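Local coordinates for clavulanic acid biosynthesis oligopeptide binding protein 2 (Streptomyces clavuligerus, PDB 2WOL) that probably binds oligopeptides as a solute-binding protein and belongs to the biosynthetic pathway of the beta-lactamase inhibitor clavulanic acid, at residues A[375-379]-A[414-418]. Sequence-based numbering, arbitrary orientation.
Sequences LDAAR and ARVGI
A Schellman motif that ends helix 401-414 packs against the first turn of helix 375-384, through Val-416 and Arg-415 on one side and Leu-375, Ala-378 and Arg-379 on the other. The motif lies in the link between helix 401-414 and strand 418-425, at the periphery of a lobe of this solute-binding protein. Gly-417, with positive phi, is its C-prime residue. Its N bonds to Ala-414 O, and Ile-418 N to a carbonyl in the last turn of helix 401-414. The type I turn from Ala-414 to Gly-417 points Val-416 at helix 375-384. The CG1 branch of Val-416 does the touching, among three side chains. Leu-375 CD2 lies 4.0 Å from Val-416 CG1. Ala-378 CB is 4.1 Å from Val-416 CG1. Arg-379 CG touches the same methyl. Leu-382, further along helix 375-384, and Ala-328 also pack on Val-416.

Leu-375 and Arg-415 meet at about a right angle. The CD2 methyl of Leu-375 rests over the centre of one face of the Arg-415 guanidinium, 3.7 Å above its plane. A bend at chi3 (-61°) turns the guanidinium toward Leu-375, under CD2. Three backbone carbonyls fix it: NE bonds to Ser-412 O, and NH2 to Ala-328 O and Arg-372 O. Arg-415 therefore ties the helix end to two other parts of the chain.

Arg-379 runs extended from CG to NE past Val-416, whose CG1 lies over one face of its guanidinium. Arg-379 NH2 then donates a bent hydrogen bond to Arg-415 O, 3.1 Å long with an N-H...O angle of 137°, and the nitrogen stands 30° from the carbonyl plane.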
loop_
_atom_site.group_PDB
_atom_site.type_symbol
_atom_site.label_atom_id
_atom_site.label_comp_id
_atom_site.label_asym_id
_atom_site.label_seq_id
_atom_site.Cartn_x
_atom_site.Cartn_y
_atom_site.Cartn_z
ATOM N N LEU A 375 1.235 8.562 33.405
ATOM C CA LEU A 375 0.415 9.731 33.681
ATOM C C LEU A 375 1.197 10.822 34.399
ATOM O O LEU A 375 0.900 12.002 34.230
ATOM C CB LEU A 375 -0.848 9.341 34.456
ATOM C CG LEU A 375 -1.724 8.243 33.828
ATOM C CD1 LEU A 375 -3.029 8.098 34.602
ATOM C CD2 LEU A 375 -2.009 8.502 32.344
ATOM N N ASP A 376 2.209 10.431 35.172
ATOM C CA ASP A 376 3.112 11.409 35.783
ATOM C C ASP A 376 3.841 12.211 34.705
ATOM O O ASP A 376 3.901 13.441 34.770
ATOM C CB ASP A 376 4.129 10.730 36.705
ATOM C CG ASP A 376 3.524 10.270 38.021
ATOM O OD1 ASP A 376 2.401 10.701 38.371
ATOM O OD2 ASP A 376 4.194 9.482 38.721
ATOM N N ALA A 377 4.381 11.514 33.706
ATOM C CA ALA A 377 5.093 12.179 32.617
ATOM C C ALA A 377 4.152 13.061 31.804
ATOM O O ALA A 377 4.512 14.178 31.436
ATOM C CB ALA A 377 5.778 11.164 31.722
ATOM N N ALA A 378 2.946 12.556 31.536
ATOM C CA ALA A 378 1.929 13.309 30.791
ATOM C C ALA A 378 1.548 14.605 31.503
ATOM O O ALA A 378 1.440 15.659 30.869
ATOM C CB ALA A 378 0.690 12.453 30.547
ATOM N N ARG A 379 1.352 14.526 32.819
ATOM C CA ARG A 379 0.982 15.707 33.607
ATOM C C ARG A 379 2.098 16.743 33.629
ATOM O O ARG A 379 1.838 17.947 33.596
ATOM C CB ARG A 379 0.556 15.319 35.028
ATOM C CG ARG A 379 -0.835 14.701 35.085
ATOM C CD ARG A 379 -1.225 14.254 36.479
ATOM N NE ARG A 379 -2.426 13.421 36.426
ATOM C CZ ARG A 379 -2.477 12.139 36.780
ATOM N NH1 ARG A 379 -1.398 11.523 37.248
ATOM N NH2 ARG A 379 -3.623 11.477 36.682
ATOM N N ALA A 414 -8.656 11.303 29.121
ATOM C CA ALA A 414 -9.501 11.837 30.198
ATOM C C ALA A 414 -8.822 11.710 31.562
ATOM O O ALA A 414 -9.086 12.497 32.470
ATOM C CB ALA A 414 -10.854 11.144 30.211
ATOM N N ARG A 415 -7.930 10.730 31.688
ATOM C CA ARG A 415 -7.214 10.466 32.938
ATOM C C ARG A 415 -6.296 11.610 33.382
ATOM O O ARG A 415 -5.942 11.693 34.562
ATOM C CB ARG A 415 -6.411 9.168 32.825
ATOM C CG ARG A 415 -7.267 7.938 32.559
ATOM C CD ARG A 415 -6.419 6.685 32.391
ATOM N NE ARG A 415 -5.495 6.802 31.263
ATOM C CZ ARG A 415 -4.481 5.974 31.026
ATOM N NH1 ARG A 415 -4.239 4.949 31.840
ATOM N NH2 ARG A 415 -3.700 6.174 29.971
ATOM N N VAL A 416 -5.912 12.477 32.445
ATOM C CA VAL A 416 -5.068 13.638 32.752
ATOM C C VAL A 416 -5.776 14.961 32.417
ATOM O O VAL A 416 -5.138 16.002 32.246
ATOM C CB VAL A 416 -3.674 13.545 32.066
ATOM C CG1 VAL A 416 -2.890 12.354 32.608
ATOM C CG2 VAL A 416 -3.805 13.462 30.544
ATOM N N GLY A 417 -7.103 14.907 32.328
ATOM C CA GLY A 417 -7.912 16.108 32.134
ATOM C C GLY A 417 -7.995 16.616 30.708
ATOM O O GLY A 417 -8.448 17.738 30.470
ATOM N N ILE A 418 -7.553 15.803 29.753
ATOM C CA ILE A 418 -7.742 16.133 28.347
ATOM C C ILE A 418 -9.101 15.580 27.935
ATOM O O ILE A 418 -9.280 14.363 27.823
ATOM C CB ILE A 418 -6.602 15.593 27.450
ATOM C CG1 ILE A 418 -5.255 16.161 27.915
ATOM C CG2 ILE A 418 -6.866 15.954 25.989
ATOM C CD1 ILE A 418 -4.024 15.498 27.294
#